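Local structure of cystathionine gamma-lyase (Saccharomyces cerevisiae, 1N8P) at residues A[155-160]-A[296-301]; A[183-188]-A[255-260]. The protein is a pyridoxal-5'-phosphate-dependent lyase of the Cys/Met metabolism enzyme family, modelled with pyridoxal-5'-phosphate in a four-chain assembly. All coordinates share one frame; numbering follows the deposited sequence.

How the contacts relate
Contacts 1 and 2 lie about 15 Å apart, centre to centre, and meet through backbone and side chains. Along the chain the order is 155-160, 183-188, 255-260, 296-301, so both segments of contact 2 fall between those of contact 1. Segment 155-160 leads into helix 157-167, in the connection from strand 139-144 to its parallel neighbour 174-178 in the seven-stranded sheet; 183-188 follows in the connection from 174-178 to 196-200. The 296-301 segment, leaving helix 292-298, reaches both: Gln298 binds the start of helix 157-167, while Arg300 probably hydrogen-bonds Tyr185 and Ile186. Helix 253-271 packs against the turn 183-186 through Val257.

Contact 1: residues A[155-160]-A[296-301]; sequences TDIQKV and LKQHRD
Asp156 and Gln298 mark the closest backbone approach, their CA atoms 7.9 Å apart, so the two segments are bridged by side chains. Segment 155-160 turns from loop into helix at Ile157, with Asp156 as N-cap; segment 296-301 ends a helix at Gln298 and runs on as loop from His299. The amide of Gln298 carries most of the join. Its chain is extended beyond CG (chi2 170°), which brings CD up to the turn before helix 157-167. There NE2 donates to Thr155 O at 2.9 Å, nearly straight, with the acceptor close to the amide plane. On the other branch, OE1 receives Ile157 N at 2.8 Å, the donor lying in the carbonyl plane on a lone pair. OE1 also lies beside CG1 of Ile157, whose side chain crosses the glutamine. Asp156 divides its carboxylate between two tasks. OD1 caps the helix, accepting Lys159 N at 3.1 Å from above the carboxylate plane and Gln158 N in a weaker bond. OD2 turns its syn lone pair to Lys297 NZ, 3.2 Å away, in a salt bridge where the two side chains cross at about a right angle. Behind the turn, Ile157 packs on Val177 and Thr155 on Ile144, both in strands of the large sheet. Chemically, the buried Gln298 amide uses both its ends on backbone groups, which fixes its rotation, while the capping bonds and the cation of the exposed Lys297 would both be expected to favour a negatively charged Asp156.

Contact 2: residues A[183-188]-A[255-260]; sequences SPYISN and LRVRQA
Tyr185 and Val257 join the short, weakly bonded helical turn 183-186 to the long helix 253-271. The turn follows strand 174-178, whose last residue Asp178, with Thr180 and Phe181 just after it, belongs to the pyridoxal-5'-phosphate pocket. The pocket itself is not part of the contact: the side chain of Ser183 is about 11 Å from the pyridoxal-5'-phosphate. Val257 points toward the turn, and its two methyls take different partners. CG1, anti to the backbone N (chi1 170°), meets the edge of the Tyr185 ring near its plane, 3.6 Å from CD2. The same methyl touches Ile186 CG1 at 3.7 Å, so it sits against two neighbouring side chains of the turn. CG2 lies 3.8 Å from Ser183 OG, a hydroxyl that accepts a weak bond from Tyr185 N. Tyr185 and Val257 slide past each other in opposite directions, and the outer end of the ring goes on to Arg258. There the bend at chi2 (74°) places CD beside the ring edge, 3.2 Å from Tyr185 OH. The guanidinium plane stands 87° from the ring plane, with OH approaching it obliquely; its NH1 is held by a salt bridge to Asp301. On the turn's side, Tyr185 O accepts from Arg300 NE, and the ring packs edge-to-face with Phe8. Leu303 touches both Tyr185 and Arg258. Helix 253-271 thus meets the turn through Val257 and Arg258, and the second subunit through Leu255, Arg256 and Gln259, which pack on Gln259, Thr252 and Leu255 of that subunit.

Contact 1: residues A[155-160]-A[296-301]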
loop_
_atom_site.group_PDB
_atom_site.type_symbol
_atom_site.label_atom_id
_atom_site.label_comp_id
_atom_site.label_asym_id
_atom_site.label_seq_id
_atom_site.Cartn_x
_atom_site.Cartn_y
_atom_site.Cartn_z
ATOM N N THR A 155 -28.638 7.489 -25.736
ATOM C CA THR A 155 -29.075 8.847 -26.022
ATOM C C THR A 155 -28.094 9.529 -26.985
ATOM O O THR A 155 -26.866 9.334 -26.910
ATOM C CB THR A 155 -29.178 9.724 -24.734
ATOM O OG1 THR A 155 -30.213 9.228 -23.877
ATOM C CG2 THR A 155 -29.507 11.158 -25.089
ATOM N N ASP A 156 -28.644 10.326 -27.905
ATOM C CA ASP A 156 -27.821 11.041 -28.882
ATOM C C ASP A 156 -27.256 12.352 -28.309
ATOM O O ASP A 156 -27.915 13.401 -28.276
ATOM C CB ASP A 156 -28.625 11.331 -30.154
ATOM C CG ASP A 156 -27.733 11.652 -31.348
ATOM O OD1 ASP A 156 -26.818 12.492 -31.223
ATOM O OD2 ASP A 156 -27.954 11.060 -32.419
ATOM N N ILE A 157 -26.016 12.272 -27.856
ATOM C CA ILE A 157 -25.340 13.426 -27.285
ATOM C C ILE A 157 -25.386 14.665 -28.196
ATOM O O ILE A 157 -25.439 15.791 -27.709
ATOM C CB ILE A 157 -23.879 13.056 -26.952
ATOM C CG1 ILE A 157 -23.893 11.883 -25.979
ATOM C CG2 ILE A 157 -23.151 14.238 -26.332
ATOM C CD1 ILE A 157 -22.544 11.298 -25.674
ATOM N N GLN A 158 -25.383 14.450 -29.511
ATOM C CA GLN A 158 -25.417 15.542 -30.478
ATOM C C GLN A 158 -26.800 16.183 -30.545
ATOM O O GLN A 158 -26.927 17.407 -30.400
ATOM C CB GLN A 158 -25.031 15.034 -31.856
ATOM C CG GLN A 158 -24.722 16.149 -32.792
ATOM C CD GLN A 158 -23.695 17.041 -32.217
ATOM O OE1 GLN A 158 -22.502 16.810 -32.371
ATOM N NE2 GLN A 158 -24.138 18.065 -31.523
ATOM N N LYS A 159 -27.834 15.370 -30.768
ATOM C CA LYS A 159 -29.196 15.893 -30.792
ATOM C C LYS A 159 -29.449 16.749 -29.532
ATOM O O LYS A 159 -30.009 17.842 -29.620
ATOM C CB LYS A 159 -30.225 14.750 -30.870
ATOM C CG LYS A 159 -30.541 14.290 -32.309
ATOM C CD LYS A 159 -31.554 13.165 -32.326
ATOM C CE LYS A 159 -32.161 12.921 -33.715
ATOM N NZ LYS A 159 -31.221 12.489 -34.802
ATOM N N VAL A 160 -29.018 16.275 -28.365
ATOM C CA VAL A 160 -29.230 17.030 -27.146
ATOM C C VAL A 160 -28.346 18.266 -27.070
ATOM O O VAL A 160 -28.799 19.303 -26.601
ATOM C CB VAL A 160 -29.016 16.154 -25.870
ATOM C CG1 VAL A 160 -29.044 17.015 -24.616
ATOM C CG2 VAL A 160 -30.113 15.115 -25.769
ATOM N N LEU A 296 -24.147 3.003 -33.258
ATOM C CA LEU A 296 -23.258 3.041 -34.422
ATOM C C LEU A 296 -22.537 4.369 -34.682
ATOM O O LEU A 296 -21.629 4.410 -35.517
ATOM C CB LEU A 296 -24.033 2.661 -35.676
ATOM C CG LEU A 296 -24.485 1.220 -35.846
ATOM C CD1 LEU A 296 -25.410 1.090 -37.056
ATOM C CD2 LEU A 296 -23.264 0.351 -36.010
ATOM N N LYS A 297 -22.946 5.442 -34.000
ATOM C CA LYS A 297 -22.314 6.748 -34.169
ATOM C C LYS A 297 -21.554 7.222 -32.933
ATOM O O LYS A 297 -20.694 8.105 -33.028
ATOM C CB LYS A 297 -23.348 7.816 -34.573
ATOM C CG LYS A 297 -24.662 7.773 -33.814
ATOM C CD LYS A 297 -25.460 9.087 -33.906
ATOM C CE LYS A 297 -25.794 9.503 -35.324
ATOM N NZ LYS A 297 -26.702 10.711 -35.349
ATOM N N GLN A 298 -21.850 6.636 -31.774
ATOM C CA GLN A 298 -21.166 7.039 -30.545
ATOM C C GLN A 298 -20.217 5.981 -29.959
ATOM O O GLN A 298 -19.216 6.325 -29.320
ATOM C CB GLN A 298 -22.198 7.470 -29.501
ATOM C CG GLN A 298 -22.511 8.941 -29.580
ATOM C CD GLN A 298 -23.692 9.361 -28.736
ATOM O OE1 GLN A 298 -23.959 10.554 -28.605
ATOM N NE2 GLN A 298 -24.412 8.396 -28.166
ATOM N N HIS A 299 -20.532 4.709 -30.201
ATOM C CA HIS A 299 -19.768 3.580 -29.715
ATOM C C HIS A 299 -18.688 3.083 -30.665
ATOM O O HIS A 299 -18.970 2.793 -31.812
ATOM C CB HIS A 299 -20.689 2.382 -29.470
ATOM C CG HIS A 299 -21.712 2.599 -28.409
ATOM N ND1 HIS A 299 -22.173 1.573 -27.607
ATOM C CD2 HIS A 299 -22.346 3.716 -27.994
ATOM C CE1 HIS A 299 -23.043 2.055 -26.738
ATOM N NE2 HIS A 299 -23.166 3.353 -26.952
ATOM N N ARG A 300 -17.467 2.914 -30.169
ATOM C CA ARG A 300 -16.388 2.372 -30.987
ATOM C C ARG A 300 -16.753 0.973 -31.516
ATOM O O ARG A 300 -17.228 0.107 -30.774
ATOM C CB ARG A 300 -15.107 2.246 -30.180
ATOM C CG ARG A 300 -13.985 1.562 -30.947
ATOM C CD ARG A 300 -12.802 1.327 -30.021
ATOM N NE ARG A 300 -12.402 2.567 -29.366
ATOM C CZ ARG A 300 -11.422 3.338 -29.800
ATOM N NH1 ARG A 300 -10.754 2.973 -30.881
ATOM N NH2 ARG A 300 -11.124 4.465 -29.164
ATOM N N ASP A 301 -16.519 0.763 -32.809
ATOM C CA ASP A 301 -16.787 -0.508 -33.460
ATOM C C ASP A 301 -18.168 -1.065 -33.191
ATOM O O ASP A 301 -18.480 -2.198 -33.558
ATOM C CB ASP A 301 -15.728 -1.511 -33.050
ATOM C CG ASP A 301 -14.369 -1.128 -33.552
ATOM O OD1 ASP A 301 -14.241 -0.936 -34.771
ATOM O OD2 ASP A 301 -13.429 -1.013 -32.744
#

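Contact 2: residues A[183-188]-A[255-260]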
loop_
_atom_site.group_PDB
_atom_site.type_symbol
_atom_site.label_atom_id
_atom_site.label_comp_id
_atom_site.label_asym_id
_atom_site.label_seq_id
_atom_site.Cartn_x
_atom_site.Cartn_y
_atom_site.Cartn_z
ATOM N N SER A 183 -16.975 3.599 -20.807
ATOM C CA SER A 183 -15.553 3.905 -20.593
ATOM C C SER A 183 -14.838 4.606 -21.756
ATOM O O SER A 183 -15.205 4.441 -22.906
ATOM C CB SER A 183 -14.782 2.643 -20.373
ATOM O OG SER A 183 -14.296 2.239 -21.632
ATOM N N PRO A 184 -13.781 5.373 -21.462
ATOM C CA PRO A 184 -13.070 6.039 -22.553
ATOM C C PRO A 184 -12.935 5.183 -23.826
ATOM O O PRO A 184 -13.152 5.658 -24.916
ATOM C CB PRO A 184 -11.714 6.361 -21.914
ATOM C CG PRO A 184 -12.132 6.760 -20.510
ATOM C CD PRO A 184 -13.155 5.685 -20.160
ATOM N N TYR A 185 -12.624 3.909 -23.683
ATOM C CA TYR A 185 -12.438 3.055 -24.838
ATOM C C TYR A 185 -13.579 3.015 -25.867
ATOM O O TYR A 185 -13.377 3.273 -27.039
ATOM C CB TYR A 185 -12.107 1.603 -24.384
ATOM C CG TYR A 185 -11.718 0.715 -25.550
ATOM C CD1 TYR A 185 -10.614 1.041 -26.344
ATOM C CD2 TYR A 185 -12.489 -0.384 -25.914
ATOM C CE1 TYR A 185 -10.285 0.316 -27.470
ATOM C CE2 TYR A 185 -12.169 -1.125 -27.049
ATOM C CZ TYR A 185 -11.053 -0.756 -27.831
ATOM O OH TYR A 185 -10.701 -1.439 -28.985
ATOM N N ILE A 186 -14.778 2.666 -25.419
ATOM C CA ILE A 186 -15.931 2.550 -26.282
ATOM C C ILE A 186 -16.484 3.868 -26.791
ATOM O O ILE A 186 -17.028 3.914 -27.877
ATOM C CB ILE A 186 -17.097 1.804 -25.561
ATOM C CG1 ILE A 186 -16.663 0.375 -25.221
ATOM C CG2 ILE A 186 -18.381 1.804 -26.465
ATOM C CD1 ILE A 186 -17.728 -0.412 -24.534
ATOM N N SER A 187 -16.350 4.944 -26.030
ATOM C CA SER A 187 -16.903 6.202 -26.472
ATOM C C SER A 187 -16.262 7.445 -25.886
ATOM O O SER A 187 -15.684 7.425 -24.803
ATOM C CB SER A 187 -18.388 6.211 -26.167
ATOM O OG SER A 187 -18.980 7.420 -26.599
ATOM N N ASN A 188 -16.393 8.543 -26.618
ATOM C CA ASN A 188 -15.834 9.835 -26.213
ATOM C C ASN A 188 -16.870 10.941 -26.389
ATOM O O ASN A 188 -16.804 11.709 -27.364
ATOM C CB ASN A 188 -14.597 10.161 -27.053
ATOM C CG ASN A 188 -13.417 9.305 -26.702
ATOM O OD1 ASN A 188 -12.475 9.197 -27.476
ATOM N ND2 ASN A 188 -13.446 8.708 -25.523
ATOM N N LEU A 255 -7.749 -3.554 -23.247
ATOM C CA LEU A 255 -7.840 -5.011 -23.380
ATOM C C LEU A 255 -9.053 -5.559 -22.602
ATOM O O LEU A 255 -9.804 -6.376 -23.107
ATOM C CB LEU A 255 -6.562 -5.684 -22.900
ATOM C CG LEU A 255 -5.335 -5.263 -23.713
ATOM C CD1 LEU A 255 -4.121 -6.026 -23.234
ATOM C CD2 LEU A 255 -5.579 -5.525 -25.193
ATOM N N ARG A 256 -9.257 -5.095 -21.383
ATOM C CA ARG A 256 -10.393 -5.558 -20.590
ATOM C C ARG A 256 -11.731 -5.234 -21.240
ATOM O O ARG A 256 -12.523 -6.117 -21.483
ATOM C CB ARG A 256 -10.368 -4.953 -19.181
ATOM C CG ARG A 256 -9.256 -5.448 -18.327
ATOM C CD ARG A 256 -9.389 -4.923 -16.915
ATOM N NE ARG A 256 -8.744 -3.638 -16.690
ATOM C CZ ARG A 256 -9.363 -2.470 -16.766
ATOM N NH1 ARG A 256 -10.635 -2.435 -17.074
ATOM N NH2 ARG A 256 -8.723 -1.345 -16.472
ATOM N N VAL A 257 -11.984 -3.963 -21.510
ATOM C CA VAL A 257 -13.236 -3.525 -22.129
ATOM C C VAL A 257 -13.535 -4.158 -23.482
ATOM O O VAL A 257 -14.687 -4.338 -23.859
ATOM C CB VAL A 257 -13.218 -2.034 -22.296
ATOM C CG1 VAL A 257 -14.376 -1.600 -23.127
ATOM C CG2 VAL A 257 -13.260 -1.373 -20.928
ATOM N N ARG A 258 -12.485 -4.494 -24.215
ATOM C CA ARG A 258 -12.632 -5.111 -25.529
ATOM C C ARG A 258 -13.181 -6.525 -25.367
ATOM O O ARG A 258 -14.004 -6.970 -26.150
ATOM C CB ARG A 258 -11.258 -5.165 -26.244
ATOM C CG ARG A 258 -11.283 -5.551 -27.721
ATOM C CD ARG A 258 -11.803 -4.410 -28.552
ATOM N NE ARG A 258 -12.032 -4.786 -29.941
ATOM C CZ ARG A 258 -12.726 -4.048 -30.802
ATOM N NH1 ARG A 258 -13.258 -2.895 -30.418
ATOM N NH2 ARG A 258 -12.898 -4.468 -32.046
ATOM N N GLN A 259 -12.704 -7.216 -24.342
ATOM C CA GLN A 259 -13.094 -8.584 -24.062
ATOM C C GLN A 259 -14.481 -8.664 -23.407
ATOM O O GLN A 259 -15.332 -9.453 -23.799
ATOM C CB GLN A 259 -12.053 -9.193 -23.146
ATOM C CG GLN A 259 -12.314 -10.625 -22.777
ATOM C CD GLN A 259 -12.143 -11.510 -23.934
ATOM O OE1 GLN A 259 -11.183 -11.378 -24.673
ATOM N NE2 GLN A 259 -13.066 -12.437 -24.118
ATOM N N ALA A 260 -14.701 -7.834 -22.405
ATOM C CA ALA A 260 -15.963 -7.825 -21.699
ATOM C C ALA A 260 -17.094 -7.551 -22.685
ATOM O O ALA A 260 -18.197 -8.058 -22.539
ATOM C CB ALA A 260 -15.929 -6.766 -20.588
#